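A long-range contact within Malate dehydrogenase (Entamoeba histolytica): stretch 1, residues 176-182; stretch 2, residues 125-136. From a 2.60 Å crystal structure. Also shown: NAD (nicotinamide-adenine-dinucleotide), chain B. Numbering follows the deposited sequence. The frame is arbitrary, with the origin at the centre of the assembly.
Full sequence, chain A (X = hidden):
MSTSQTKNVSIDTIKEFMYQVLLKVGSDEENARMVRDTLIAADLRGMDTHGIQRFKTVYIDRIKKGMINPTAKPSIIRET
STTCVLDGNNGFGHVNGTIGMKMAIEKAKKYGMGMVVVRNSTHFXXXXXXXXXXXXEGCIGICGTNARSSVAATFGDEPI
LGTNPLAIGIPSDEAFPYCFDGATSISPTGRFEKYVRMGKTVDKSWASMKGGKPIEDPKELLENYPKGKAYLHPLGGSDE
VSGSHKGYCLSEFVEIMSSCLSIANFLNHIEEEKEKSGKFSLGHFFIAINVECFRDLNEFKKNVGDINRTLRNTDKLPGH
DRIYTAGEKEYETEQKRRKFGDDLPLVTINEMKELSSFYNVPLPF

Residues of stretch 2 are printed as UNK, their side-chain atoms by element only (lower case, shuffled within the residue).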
# COMPACT_ATOMS: atom_id res chain seq x y z
N PHE A 176 -17.63 -11.66 -6.84
CA PHE A 176 -17.00 -10.35 -6.97
C PHE A 176 -15.50 -10.53 -6.74
O PHE A 176 -15.11 -11.40 -5.97
CB PHE A 176 -17.56 -9.39 -5.91
CG PHE A 176 -17.50 -9.93 -4.51
CD1 PHE A 176 -16.45 -9.59 -3.66
CD2 PHE A 176 -18.47 -10.82 -4.04
CE1 PHE A 176 -16.39 -10.10 -2.36
CE2 PHE A 176 -18.42 -11.33 -2.76
CZ PHE A 176 -17.38 -10.97 -1.92
N PRO A 177 -14.66 -9.71 -7.40
CA PRO A 177 -13.22 -9.78 -7.14
C PRO A 177 -12.86 -9.13 -5.81
O PRO A 177 -13.67 -8.39 -5.24
CB PRO A 177 -12.61 -8.96 -8.28
CG PRO A 177 -13.69 -8.02 -8.66
CD PRO A 177 -14.97 -8.78 -8.50
N TYR A 178 -11.66 -9.42 -5.31
CA TYR A 178 -11.10 -8.63 -4.24
C TYR A 178 -10.88 -7.24 -4.82
O TYR A 178 -10.32 -7.10 -5.92
CB TYR A 178 -9.77 -9.23 -3.79
CG TYR A 178 -8.90 -8.34 -2.91
CD1 TYR A 178 -8.80 -8.55 -1.54
CD2 TYR A 178 -8.15 -7.30 -3.47
CE1 TYR A 178 -7.99 -7.74 -0.75
CE2 TYR A 178 -7.35 -6.49 -2.69
CZ TYR A 178 -7.27 -6.71 -1.34
OH TYR A 178 -6.47 -5.91 -0.56
N CYS A 179 -11.32 -6.22 -4.11
CA CYS A 179 -11.08 -4.86 -4.55
C CYS A 179 -10.93 -3.92 -3.39
O CYS A 179 -11.93 -3.44 -2.84
CB CYS A 179 -12.20 -4.36 -5.46
SG CYS A 179 -11.77 -2.78 -6.23
N PHE A 180 -9.68 -3.66 -3.01
CA PHE A 180 -9.45 -2.56 -2.09
C PHE A 180 -9.47 -1.26 -2.87
O PHE A 180 -8.92 -1.17 -3.97
CB PHE A 180 -8.16 -2.70 -1.30
CG PHE A 180 -7.87 -1.50 -0.45
CD1 PHE A 180 -8.68 -1.20 0.64
CD2 PHE A 180 -6.85 -0.62 -0.78
CE1 PHE A 180 -8.45 -0.07 1.40
CE2 PHE A 180 -6.61 0.52 -0.00
CZ PHE A 180 -7.41 0.79 1.08
N ASP A 181 -10.14 -0.26 -2.31
CA ASP A 181 -10.29 1.02 -2.96
C ASP A 181 -10.53 2.10 -1.93
O ASP A 181 -11.60 2.16 -1.34
CB ASP A 181 -11.45 0.98 -3.96
CG ASP A 181 -11.68 2.31 -4.64
OD1 ASP A 181 -10.73 3.14 -4.70
OD2 ASP A 181 -12.81 2.52 -5.13
N GLY A 182 -9.53 2.94 -1.70
CA GLY A 182 -9.65 3.93 -0.65
C GLY A 182 -8.52 4.93 -0.56
O GLY A 182 -7.41 4.68 -1.08
N UNK A 125 -12.74 9.96 -10.74
CA UNK A 125 -13.77 9.26 -9.98
C UNK A 125 -13.18 8.22 -9.05
O UNK A 125 -12.17 8.47 -8.40
N UNK A 126 -13.80 7.05 -9.00
CA UNK A 126 -13.32 6.01 -8.08
C UNK A 126 -12.09 5.26 -8.58
O UNK A 126 -12.05 4.77 -9.71
c UNK A 126 -15.89 3.15 -8.57
c UNK A 126 -15.40 5.72 -6.72
c UNK A 126 -14.45 5.03 -7.66
c UNK A 126 -15.18 4.46 -8.88
N UNK A 127 -11.06 5.17 -7.73
CA UNK A 127 -9.84 4.48 -8.13
C UNK A 127 -10.15 3.02 -8.45
O UNK A 127 -9.62 2.46 -9.42
c UNK A 127 -8.76 4.59 -7.06
N UNK A 128 -11.04 2.44 -7.65
CA UNK A 128 -11.44 1.05 -7.78
C UNK A 128 -11.90 0.64 -9.16
O UNK A 128 -11.79 -0.53 -9.51
N UNK A 129 -12.39 1.59 -9.95
CA UNK A 129 -12.94 1.28 -11.26
C UNK A 129 -11.88 0.71 -12.18
O UNK A 129 -12.09 -0.30 -12.85
c UNK A 129 -13.36 2.65 -14.45
c UNK A 129 -13.58 2.52 -11.91
c UNK A 129 -13.83 2.40 -15.74
c UNK A 129 -15.07 1.78 -15.91
o UNK A 129 -15.56 1.54 -17.17
c UNK A 129 -15.33 1.63 -13.53
c UNK A 129 -14.10 2.27 -13.32
c UNK A 129 -15.82 1.39 -14.81
N UNK A 130 -10.72 1.36 -12.20
CA UNK A 130 -9.63 0.96 -13.08
C UNK A 130 -9.02 -0.37 -12.64
O UNK A 130 -8.64 -1.19 -13.48
c UNK A 130 -9.71 3.77 -14.75
c UNK A 130 -10.40 5.39 -12.61
o UNK A 130 -11.45 6.92 -14.08
c UNK A 130 -9.70 4.23 -12.39
c UNK A 130 -10.42 4.94 -14.98
c UNK A 130 -8.61 2.10 -13.19
c UNK A 130 -10.76 5.75 -13.90
c UNK A 130 -9.32 3.40 -13.45
N UNK A 131 -8.97 -0.60 -11.34
CA UNK A 131 -8.51 -1.88 -10.81
C UNK A 131 -9.46 -3.01 -11.18
O UNK A 131 -9.03 -4.13 -11.47
c UNK A 131 -8.30 -1.82 -9.30
o UNK A 131 -7.09 -1.12 -9.00
N UNK A 132 -10.76 -2.72 -11.19
CA UNK A 132 -11.76 -3.70 -11.59
C UNK A 132 -11.57 -4.13 -13.05
O UNK A 132 -11.73 -5.31 -13.38
c UNK A 132 -13.83 -4.44 -9.25
c UNK A 132 -13.18 -3.19 -11.35
c UNK A 132 -14.96 -2.30 -9.84
c UNK A 132 -13.66 -3.08 -9.90
N UNK A 133 -11.23 -3.19 -13.93
CA UNK A 133 -10.96 -3.52 -15.32
C UNK A 133 -9.87 -4.58 -15.42
O UNK A 133 -9.98 -5.51 -16.22
c UNK A 133 -11.57 -1.17 -16.37
c UNK A 133 -12.76 -1.65 -17.22
c UNK A 133 -10.87 0.02 -17.05
c UNK A 133 -10.54 -2.27 -16.11
N UNK A 134 -8.84 -4.45 -14.60
CA UNK A 134 -7.72 -5.39 -14.60
C UNK A 134 -8.13 -6.78 -14.09
O UNK A 134 -7.77 -7.78 -14.70
c UNK A 134 -6.56 -4.84 -13.80
N UNK A 135 -8.90 -6.82 -13.01
CA UNK A 135 -9.37 -8.08 -12.44
C UNK A 135 -10.29 -8.88 -13.38
O UNK A 135 -10.25 -10.13 -13.40
c UNK A 135 -10.03 -7.85 -11.10
N UNK A 136 -11.09 -8.17 -14.18
CA UNK A 136 -11.97 -8.81 -15.16
C UNK A 136 -11.20 -9.54 -16.26
O UNK A 136 -11.69 -10.52 -16.80
n UNK A 136 -15.13 -5.20 -14.47
c UNK A 136 -14.64 -6.02 -15.41
c UNK A 136 -12.90 -7.79 -15.80
c UNK A 136 -14.05 -7.35 -14.93
o UNK A 136 -14.65 -5.73 -16.62
PA NAD B . -13.54 3.58 2.66
O1A NAD B . -15.02 3.66 2.34
O2A NAD B . -13.09 4.00 4.02
O5B NAD B . -13.11 2.06 2.39
C5B NAD B . -13.45 1.42 1.15
C4B NAD B . -12.67 0.12 0.92
O4B NAD B . -12.51 -0.63 2.13
C3B NAD B . -13.38 -0.83 -0.03
O3B NAD B . -12.39 -1.59 -0.73
C2B NAD B . -14.18 -1.73 0.89
O2B NAD B . -14.44 -3.00 0.29
C1B NAD B . -13.24 -1.86 2.07
N9A NAD B . -13.91 -2.12 3.38
C8A NAD B . -14.76 -1.32 4.03
N7A NAD B . -15.10 -1.92 5.19
C5A NAD B . -14.44 -3.09 5.28
C6A NAD B . -14.38 -4.12 6.22
N6A NAD B . -15.11 -4.07 7.36
N1A NAD B . -13.60 -5.20 5.99
C2A NAD B . -12.88 -5.29 4.86
N3A NAD B . -12.91 -4.32 3.94
C4A NAD B . -13.68 -3.21 4.13
O3 NAD B . -12.66 4.35 1.53
PN NAD B . -12.56 5.95 1.23
O1N NAD B . -11.14 6.36 1.54
O2N NAD B . -13.72 6.68 1.85
O5D NAD B . -12.74 6.04 -0.36
C5D NAD B . -14.05 6.00 -0.95
C4D NAD B . -13.96 6.27 -2.45
O4D NAD B . -13.47 7.59 -2.70
C3D NAD B . -12.99 5.32 -3.15
O3D NAD B . -13.71 4.67 -4.22
C2D NAD B . -11.84 6.19 -3.65
O2D NAD B . -11.28 5.82 -4.92
C1D NAD B . -12.52 7.54 -3.77
N1N NAD B . -11.55 8.64 -3.72
C2N NAD B . -11.22 9.24 -4.88
C3N NAD B . -10.30 10.30 -4.88
C7N NAD B . -9.91 10.98 -6.16
O7N NAD B . -9.11 11.90 -6.12
N7N NAD B . -10.44 10.57 -7.31
C4N NAD B . -9.74 10.72 -3.67
C5N NAD B . -10.10 10.07 -2.49
C6N NAD B . -11.02 9.03 -2.54

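Position 125 has no side-chain atoms, and its positive phi of 67° favours the residue that this absence identifies, Gly 125. Its O accepts a hydrogen bond from NAD N7N at 2.9 Å. Position 126 carries four carbons, forked at the first, with one arm two carbons long, and its CB lies 3.9 Å from Asp 181 OD2: Ile 126. Its CG2 is 3.2 Å from NAD O3D. At 127 the single side-chain carbon, CB, lies 3.4 Å from Asp 181 OD1, so this is Ala 127; its N donates to NAD O2D at 2.9 Å.

Position 128 has backbone alone. An ideal CB here would point toward the strand and stand 2.4 Å from Asp 181 OD2, a clash, so the close approach has room for Gly 128 and no more. Its N sits 3.0 Å from Asp 181 OD1, and its O is 4.0 Å from Cys 179 SG.

Positions 129 and 130 each hold one carbon and then a six-carbon ring bearing an oxygen: Tyr 129 and Tyr 130. Neither touches stretch 1; the CA-to-CB bond of Tyr 129 points away from it. Position 131, one carbon and one oxygen, is Ser 131, directed toward the strand but short of contact, its OG hydrogen-bonded elsewhere in the structure.

Four carbons forked at the second mark 132 as Leu 132. It leaves the helix sideways, yet its end comes nearer, placing CD2 3.6 Å from Pro 177 CG and 4.0 Å from Cys 179 SG. The same fork at 133 gives Leu 133, out of reach. Position 134 has one carbon, also out of reach: Ala 134. Position 135 has one carbon too, but this CB lies 4.0 Å from Pro 177 CB: Ala 135. Position 136 has three carbons, the third carrying an oxygen and a nitrogen, hence Gln 136, exposed and barely covered by stretch 1.

The contact works by alternation on a nearly antiparallel pair, 158° between directions. Pro 177, Cys 179 and Asp 181 point toward the helix, which answers with Ala 135, Leu 132 and Gly 128. Apolar packing fills the Pro 177 end. At the other end the backbones close in, with Asp 181 CA and Gly 128 CA 5.0 Å apart, and the carboxylate binds the cofactor: NAD O2D donates to Asp 181 OD1 at 2.7 Å and NAD O3D to Asp 181 OD2 at 2.5 Å. With Ala 127 N also donating to O2D, one ribose hydroxyl links the two stretches.

Stretch 2 125-136: GIAGYYSLLAAQ
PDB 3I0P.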